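Side-chain contacts in glutathione S-transferase (Bombyx mori, PDB 5ZFG), which probably transfers glutathione to electrophilic compounds as a member of the glutathione S-transferase superfamily, and metabolises the insecticide diazinon in the silkworm: residues 18-23 / 69-74; 148-153 / 191-196. All coordinates share one frame; numbering follows the deposited sequence. Where two conformers were deposited one is given.

Interaction 1 (18-23 / 69-74); sequences RQALVA and AILQYI. With EDO (1,2-ethanediol), chain G.
In the thioredoxin-like N-terminal domain of this glutathione S-transferase, helices 12-23 and 67-78 pack together through Ala20 and Leu21 on one and Leu71 and Ile74 on the other. All four residues are buried. Ala20 CB points at the partner helix and meets the methyl Leu71 CD2 at 3.4 Å, tighter than usual for two carbons. Leu21 sends its CD2 branch to Ile74. Leu21 CD2 lies 3.9 Å from Ile74 CG1 and 4.0 Å from Ile74 CG2, and the two side chains cross at about a right angle. With CG1 of Ile74 anti to the carbonyl carbon (chi1 -71°), both its branches can meet that one methyl. Leu57 of strand 56-59 also touches Ile74.

The CB of Arg18 points away from segment 69-74. Arg18 NE donates a hydrogen bond to O1 of a 1,2-ethanediol at 3.0 Å, with an N-H...O angle of 159°. The diol, probably from the crystallisation liquor, lies at the guanidinium edge, and its C1 rests 3.7 Å from Val22 CG2. A leucine in place of Arg18 would probably leave the diol O1 without this donor. No hydrogen bond joins segments 18-23 and 69-74, so this contact rests on apolar packing of aliphatic carbons.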
ATOM      1  N   ARG B  18      -9.105 -12.007  -7.719  1.00  8.36           N
ATOM      2  CA  ARG B  18      -9.924 -13.159  -8.103  1.00  7.45           C
ATOM      3  C   ARG B  18      -9.641 -14.363  -7.211  1.00  5.03           C
ATOM      4  O   ARG B  18     -10.575 -15.054  -6.791  1.00  7.61           O
ATOM      5  CB  ARG B  18      -9.705 -13.491  -9.580  1.00  7.78           C
ATOM      6  CG  ARG B  18     -10.329 -12.441 -10.503  1.00  6.95           C
ATOM      7  CD  ARG B  18      -9.914 -12.615 -11.967  1.00  9.16           C
ATOM      8  NE  ARG B  18     -10.128 -14.001 -12.356  1.00 10.10           N
ATOM      9  CZ  ARG B  18      -9.367 -14.678 -13.206  1.00  7.84           C
ATOM     10  NH1 ARG B  18      -8.341 -14.102 -13.813  1.00  7.55           N
ATOM     11  NH2 ARG B  18      -9.639 -15.949 -13.447  1.00  9.93           N
ATOM     12  N   GLN B  19      -8.366 -14.634  -6.918  1.00  5.55           N
ATOM     13  CA  GLN B  19      -8.017 -15.748  -6.041  1.00  9.26           C
ATOM     14  C   GLN B  19      -8.655 -15.587  -4.663  1.00  8.78           C
ATOM     15  O   GLN B  19      -9.229 -16.538  -4.123  1.00  8.40           O
ATOM     16  CB  GLN B  19      -6.499 -15.874  -5.931  1.00  8.98           C
ATOM     17  CG  GLN B  19      -5.845 -16.295  -7.237  1.00  8.45           C
ATOM     18  CD  GLN B  19      -4.357 -16.268  -7.123  1.00 10.65           C
ATOM     19  OE1 GLN B  19      -3.783 -15.290  -6.621  1.00 11.40           O
ATOM     20  NE2 GLN B  19      -3.707 -17.333  -7.575  1.00 12.20           N
ATOM     21  N   ALA B  20      -8.607 -14.377  -4.096  1.00  8.65           N
ATOM     22  CA  ALA B  20      -9.247 -14.153  -2.804  1.00  8.55           C
ATOM     23  C   ALA B  20     -10.759 -14.394  -2.869  1.00  8.88           C
ATOM     24  O   ALA B  20     -11.333 -15.028  -1.975  1.00 10.09           O
ATOM     25  CB  ALA B  20      -8.958 -12.734  -2.309  1.00  6.87           C
ATOM     26  N   LEU B  21     -11.425 -13.858  -3.900  1.00  7.26           N
ATOM     27  CA  LEU B  21     -12.867 -14.059  -4.030  1.00  9.95           C
ATOM     28  C   LEU B  21     -13.199 -15.539  -4.147  1.00 11.21           C
ATOM     29  O   LEU B  21     -14.164 -16.014  -3.536  1.00 10.71           O
ATOM     30  CB  LEU B  21     -13.407 -13.297  -5.238  1.00  8.92           C
ATOM     31  CG  LEU B  21     -13.494 -11.769  -5.118  1.00  5.77           C
ATOM     32  CD1 LEU B  21     -13.519 -11.149  -6.513  1.00  5.47           C
ATOM     33  CD2 LEU B  21     -14.716 -11.340  -4.287  1.00  9.12           C
ATOM     34  N   VAL B  22     -12.393 -16.282  -4.909  1.00 11.90           N
ATOM     35  CA  VAL B  22     -12.616 -17.717  -5.073  1.00 12.22           C
ATOM     36  C   VAL B  22     -12.341 -18.458  -3.770  1.00 13.74           C
ATOM     37  O   VAL B  22     -13.141 -19.301  -3.342  1.00 14.94           O
ATOM     38  CB  VAL B  22     -11.755 -18.247  -6.240  1.00 12.94           C
ATOM     39  CG1 VAL B  22     -11.734 -19.776  -6.279  1.00 12.94           C
ATOM     40  CG2 VAL B  22     -12.253 -17.673  -7.558  1.00  9.45           C
ATOM     41  N   ALA B  23     -11.225 -18.135  -3.100  1.00 12.01           N
ATOM     42  CA  ALA B  23     -10.891 -18.808  -1.844  1.00 12.42           C
ATOM     43  C   ALA B  23     -11.951 -18.563  -0.780  1.00 16.75           C
ATOM     44  O   ALA B  23     -12.257 -19.451   0.029  1.00 17.96           O
ATOM     45  CB  ALA B  23      -9.528 -18.343  -1.347  1.00 12.96           C
ATOM     46  N   ALA B  69      -6.482  -2.807  -1.062  1.00  3.09           N
ATOM     47  CA  ALA B  69      -7.675  -2.399  -0.320  1.00  2.97           C
ATOM     48  C   ALA B  69      -8.874  -3.278  -0.666  1.00  4.46           C
ATOM     49  O   ALA B  69      -9.714  -3.561   0.199  1.00  4.95           O
ATOM     50  CB  ALA B  69      -7.985  -0.936  -0.621  1.00  4.02           C
ATOM     51  N   ILE B  70      -8.979  -3.700  -1.934  1.00  4.38           N
ATOM     52  CA  ILE B  70     -10.059  -4.620  -2.314  1.00  6.19           C
ATOM     53  C   ILE B  70      -9.916  -5.939  -1.567  1.00  6.00           C
ATOM     54  O   ILE B  70     -10.898  -6.471  -1.030  1.00  5.10           O
ATOM     55  CB  ILE B  70     -10.081  -4.845  -3.837  1.00  5.01           C
ATOM     56  CG1 ILE B  70     -10.383  -3.537  -4.584  1.00  7.98           C
ATOM     57  CG2 ILE B  70     -11.148  -5.923  -4.194  1.00  4.85           C
ATOM     58  CD1 ILE B  70     -10.169  -3.652  -6.102  1.00  6.61           C
ATOM     59  N   LEU B  71      -8.685  -6.472  -1.489  1.00  4.50           N
ATOM     60  CA  LEU B  71      -8.445  -7.709  -0.745  1.00  5.21           C
ATOM     61  C   LEU B  71      -8.876  -7.570   0.715  1.00  5.76           C
ATOM     62  O   LEU B  71      -9.549  -8.452   1.276  1.00  5.00           O
ATOM     63  CB  LEU B  71      -6.967  -8.099  -0.821  1.00  5.16           C
ATOM     64  CG  LEU B  71      -6.416  -8.548  -2.186  1.00  3.30           C
ATOM     65  CD1 LEU B  71      -4.917  -8.732  -2.138  1.00  5.68           C
ATOM     66  CD2 LEU B  71      -7.106  -9.844  -2.597  1.00  8.31           C
ATOM     67  N   GLN B  72      -8.494  -6.467   1.348  1.00  3.99           N
ATOM     68  CA  GLN B  72      -8.863  -6.250   2.749  1.00  5.35           C
ATOM     69  C   GLN B  72     -10.377  -6.128   2.917  1.00  6.64           C
ATOM     70  O   GLN B  72     -10.954  -6.667   3.878  1.00  6.56           O
ATOM     71  CB  GLN B  72      -8.135  -5.006   3.264  1.00  4.31           C
ATOM     72  CG  GLN B  72      -6.614  -5.238   3.321  1.00  5.66           C
ATOM     73  CD  GLN B  72      -5.796  -3.959   3.351  1.00 13.32           C
ATOM     74  OE1 GLN B  72      -6.195  -2.943   2.789  1.00  6.34           O
ATOM     75  NE2 GLN B  72      -4.628  -4.015   4.002  1.00 11.72           N
ATOM     76  N   TYR B  73     -11.039  -5.467   1.968  1.00  4.69           N
ATOM     77  CA  TYR B  73     -12.473  -5.214   2.084  1.00  6.88           C
ATOM     78  C   TYR B  73     -13.278  -6.496   1.924  1.00  7.31           C
ATOM     79  O   TYR B  73     -14.214  -6.741   2.687  1.00  6.83           O
ATOM     80  CB  TYR B  73     -12.895  -4.185   1.042  1.00  5.22           C
ATOM     81  CG  TYR B  73     -14.404  -4.063   0.850  1.00  7.13           C
ATOM     82  CD1 TYR B  73     -15.191  -3.478   1.827  1.00 10.00           C
ATOM     83  CD2 TYR B  73     -15.014  -4.537  -0.298  1.00 11.38           C
ATOM     84  CE1 TYR B  73     -16.560  -3.359   1.664  1.00 10.47           C
ATOM     85  CE2 TYR B  73     -16.393  -4.434  -0.471  1.00 10.47           C
ATOM     86  CZ  TYR B  73     -17.152  -3.838   0.518  1.00 10.55           C
ATOM     87  OH  TYR B  73     -18.516  -3.704   0.359  1.00 16.66           O
ATOM     88  N   ILE B  74     -12.910  -7.332   0.951  1.00  6.59           N
ATOM     89  CA  ILE B  74     -13.638  -8.581   0.740  1.00  7.41           C
ATOM     90  C   ILE B  74     -13.608  -9.438   2.003  1.00 11.53           C
ATOM     91  O   ILE B  74     -14.625 -10.033   2.400  1.00  8.80           O
ATOM     92  CB  ILE B  74     -13.057  -9.323  -0.482  1.00  7.24           C
ATOM     93  CG1 ILE B  74     -13.421  -8.587  -1.769  1.00 10.23           C
ATOM     94  CG2 ILE B  74     -13.563 -10.763  -0.510  1.00 14.18           C
ATOM     95  CD1 ILE B  74     -14.715  -7.851  -1.721  1.00 19.99           C
TER
HETATM   96  C1  EDO G 301     -11.948 -16.868 -11.123  0.86 18.86           C
HETATM   97  O1  EDO G 301     -12.520 -15.736 -11.798  0.86 11.59           O
HETATM   98  C2  EDO G 301     -11.750 -18.064 -12.057  0.86 14.57           C
HETATM   99  O2  EDO G 301     -12.021 -19.302 -11.355  0.86 23.85           O

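Interaction 2 (148-153 / 191-196); sequences TSYAAA and KVKYPD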
ATOM      1  N   THR B 148       7.824 -19.375   8.735  1.00 25.85           N
ATOM      2  CA  THR B 148       6.471 -19.798   8.410  1.00 22.48           C
ATOM      3  C   THR B 148       6.432 -20.385   7.006  1.00 23.00           C
ATOM      4  O   THR B 148       7.275 -20.078   6.154  1.00 21.84           O
ATOM      5  CB  THR B 148       5.480 -18.631   8.498  1.00 22.12           C
ATOM      6  OG1 THR B 148       5.979 -17.535   7.726  1.00 19.38           O
ATOM      7  CG2 THR B 148       5.264 -18.184   9.950  1.00 22.59           C
ATOM      8  N   SER B 149       5.433 -21.240   6.773  1.00 19.59           N
ATOM      9  CA  SER B 149       5.287 -21.866   5.465  1.00 25.96           C
ATOM     10  C   SER B 149       4.712 -20.914   4.426  1.00 18.52           C
ATOM     11  O   SER B 149       4.943 -21.115   3.231  1.00 19.57           O
ATOM     12  CB  SER B 149       4.403 -23.108   5.567  1.00 26.04           C
ATOM     13  OG  SER B 149       3.248 -22.847   6.340  1.00 36.33           O
ATOM     14  N   TYR B 150       3.968 -19.897   4.857  1.00 21.17           N
ATOM     15  CA  TYR B 150       3.371 -18.899   3.978  1.00 18.05           C
ATOM     16  C   TYR B 150       3.925 -17.512   4.320  1.00 12.00           C
ATOM     17  O   TYR B 150       4.713 -17.344   5.261  1.00 16.60           O
ATOM     18  CB  TYR B 150       1.847 -18.930   4.087  1.00 13.79           C
ATOM     19  CG  TYR B 150       1.219 -20.205   3.566  1.00 20.54           C
ATOM     20  CD1 TYR B 150       0.955 -20.372   2.214  1.00 20.68           C
ATOM     21  CD2 TYR B 150       0.890 -21.241   4.434  1.00 31.68           C
ATOM     22  CE1 TYR B 150       0.365 -21.550   1.734  1.00 27.08           C
ATOM     23  CE2 TYR B 150       0.301 -22.415   3.970  1.00 28.16           C
ATOM     24  CZ  TYR B 150       0.044 -22.563   2.622  1.00 27.18           C
ATOM     25  OH  TYR B 150      -0.536 -23.727   2.167  1.00 38.08           O
ATOM     26  N   ALA B 151       3.492 -16.506   3.547  1.00 11.59           N
ATOM     27  CA  ALA B 151       4.141 -15.191   3.604  1.00 12.22           C
ATOM     28  C   ALA B 151       3.927 -14.475   4.932  1.00  7.42           C
ATOM     29  O   ALA B 151       4.800 -13.714   5.366  1.00 11.09           O
ATOM     30  CB  ALA B 151       3.651 -14.312   2.457  1.00  9.01           C
ATOM     31  N   ALA B 152       2.788 -14.670   5.578  1.00  9.74           N
ATOM     32  CA  ALA B 152       2.493 -13.945   6.809  1.00 12.31           C
ATOM     33  C   ALA B 152       2.158 -14.849   7.986  1.00 13.14           C
ATOM     34  O   ALA B 152       1.948 -14.347   9.096  1.00 11.93           O
ATOM     35  CB  ALA B 152       1.337 -12.955   6.587  1.00 11.36           C
ATOM     36  N   ALA B 153       2.080 -16.153   7.775  1.00 13.04           N
ATOM     37  CA  ALA B 153       1.632 -17.063   8.820  1.00 16.49           C
ATOM     38  C   ALA B 153       1.936 -18.477   8.351  1.00 19.29           C
ATOM     39  O   ALA B 153       2.465 -18.686   7.256  1.00 18.38           O
ATOM     40  CB  ALA B 153       0.146 -16.878   9.130  1.00 17.94           C
ATOM     41  N   LYS B 191       1.198 -24.134  -5.434  1.00 13.86           N
ATOM     42  CA  LYS B 191       0.592 -24.811  -6.576  1.00 19.04           C
ATOM     43  C   LYS B 191      -0.026 -26.142  -6.172  1.00 17.56           C
ATOM     44  O   LYS B 191      -1.105 -26.504  -6.652  1.00 21.27           O
ATOM     45  CB  LYS B 191       1.633 -25.042  -7.669  1.00 20.54           C
ATOM     46  CG  LYS B 191       2.344 -23.800  -8.183  1.00 17.41           C
ATOM     47  CD  LYS B 191       3.086 -24.138  -9.473  1.00 17.45           C
ATOM     48  CE  LYS B 191       4.117 -23.079  -9.829  1.00 19.20           C
ATOM     49  NZ  LYS B 191       4.595 -23.206 -11.228  1.00 22.07           N
ATOM     50  N   VAL B 192       0.654 -26.890  -5.299  1.00 22.90           N
ATOM     51  CA  VAL B 192       0.208 -28.240  -4.964  1.00 25.23           C
ATOM     52  C   VAL B 192      -0.938 -28.200  -3.962  1.00 28.21           C
ATOM     53  O   VAL B 192      -1.903 -28.965  -4.074  1.00 21.25           O
ATOM     54  CB  VAL B 192       1.400 -29.063  -4.443  1.00 23.15           C
ATOM     55  CG1 VAL B 192       0.946 -30.446  -3.982  1.00 37.57           C
ATOM     56  CG2 VAL B 192       2.454 -29.186  -5.521  1.00 26.80           C
ATOM     57  N   LYS B 193      -0.856 -27.307  -2.976  1.00 17.70           N
ATOM     58  CA  LYS B 193      -1.891 -27.234  -1.956  1.00 19.85           C
ATOM     59  C   LYS B 193      -3.158 -26.550  -2.462  1.00 24.81           C
ATOM     60  O   LYS B 193      -4.253 -26.855  -1.970  1.00 23.30           O
ATOM     61  CB  LYS B 193      -1.346 -26.506  -0.728  1.00 23.72           C
ATOM     62  CG  LYS B 193      -0.155 -27.201  -0.082  1.00 36.64           C
ATOM     63  CD  LYS B 193      -0.604 -28.249   0.930  1.00 47.50           C
ATOM     64  CE  LYS B 193       0.535 -29.189   1.315  1.00 52.19           C
ATOM     65  NZ  LYS B 193       0.831 -30.195   0.255  1.00 44.56           N
ATOM     66  N   TYR B 194      -3.039 -25.634  -3.431  1.00 18.43           N
ATOM     67  CA  TYR B 194      -4.171 -24.832  -3.906  1.00 14.59           C
ATOM     68  C   TYR B 194      -4.225 -24.813  -5.427  1.00 17.36           C
ATOM     69  O   TYR B 194      -4.116 -23.751  -6.054  1.00 15.29           O
ATOM     70  CB  TYR B 194      -4.082 -23.404  -3.358  1.00 16.16           C
ATOM     71  CG  TYR B 194      -4.139 -23.362  -1.867  1.00 17.87           C
ATOM     72  CD1 TYR B 194      -5.358 -23.383  -1.204  1.00 19.31           C
ATOM     73  CD2 TYR B 194      -2.973 -23.332  -1.112  1.00 20.98           C
ATOM     74  CE1 TYR B 194      -5.416 -23.360   0.181  1.00 28.09           C
ATOM     75  CE2 TYR B 194      -3.023 -23.310   0.266  1.00 22.38           C
ATOM     76  CZ  TYR B 194      -4.245 -23.325   0.903  1.00 15.48           C
ATOM     77  OH  TYR B 194      -4.290 -23.297   2.277  1.00 33.11           O
ATOM     78  N   PRO B 195      -4.421 -25.974  -6.061  1.00 17.02           N
ATOM     79  CA  PRO B 195      -4.350 -26.016  -7.533  1.00 15.61           C
ATOM     80  C   PRO B 195      -5.412 -25.179  -8.227  1.00 10.92           C
ATOM     81  O   PRO B 195      -5.155 -24.663  -9.320  1.00 13.58           O
ATOM     82  CB  PRO B 195      -4.509 -27.516  -7.848  1.00 21.33           C
ATOM     83  CG  PRO B 195      -5.221 -28.082  -6.665  1.00 21.32           C
ATOM     84  CD  PRO B 195      -4.706 -27.300  -5.479  1.00 20.21           C
ATOM     85  N   ASP B 196      -6.612 -25.071  -7.650  1.00 16.80           N
ATOM     86  CA  ASP B 196      -7.653 -24.231  -8.236  0.52 17.15           C
ATOM     87  C   ASP B 196      -7.232 -22.764  -8.264  1.00 16.84           C
ATOM     88  O   ASP B 196      -7.447 -22.062  -9.261  1.00 14.49           O
ATOM     89  CB  ASP B 196      -8.954 -24.393  -7.448  0.52 19.15           C
ATOM     90  CG  ASP B 196      -8.792 -24.040  -5.966  0.52 18.65           C
ATOM     91  OD1 ASP B 196      -7.783 -24.462  -5.348  0.52 18.43           O
ATOM     92  OD2 ASP B 196      -9.670 -23.330  -5.423  0.52 23.10           O
TER
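Tyr150 and Tyr194 meet through the phenol end of the first and one edge of the second. Tyr150 OH comes to 3.2 Å from Tyr194 CE2, near the plane of the Tyr194 ring. Behind the oxygen, Tyr150 CZ is 3.9 Å from Tyr194 CE2. The two side chains cross obliquely. The two hydroxyls, Tyr150 OH and Tyr194 OH, are 3.8 Å apart and form no hydrogen bond with each other. Lys193 adds the root of its side chain, with Lys193 CB 4.1 Å from Tyr150 OH. Bends at chi2 (-87°) and chi4 carry its end away.

The loop carrying Tyr150 is held by its own bonds. Thr148 OG1 donates to Tyr150 O at 2.8 Å, and Tyr150 N bonds to Ala153 O at 3.1 Å. Asp160 accepts a bond from Ala151 N. Leu156 touches the side chains of both tyrosines.

Tyr194 is the break between two helices: it leaves helical geometry after helix 181-193 and takes the N-cap position of helix 195-208. This surface contact therefore sets the loop between helices 126-146 and 160-172 against the junction of the last two helices.

Overall arrangement
From the N terminus, strand 3-7 leads into helix 12-23. The chain then runs through strands 29-32, 56-59 and 62-65 before helix 67-78 returns to close interaction 1. That loop lies wholly in the N-terminal domain. Interaction 2 opens later, after helix 126-146, and closes at the junction of helices 181-193 and 195-208, with helix 160-172 and most of helix 181-193 between. The two loops follow in series and neither nest nor cross. The centres of interactions 1 and 2 are about 16 Å apart. They meet where Val22 CG1 lies 4.2 Å from Asp196 OD2, a packing contact. Helix 195-208 also touches Arg18 and Gln19, so it joins the N-terminal domain to the helical C-terminal part.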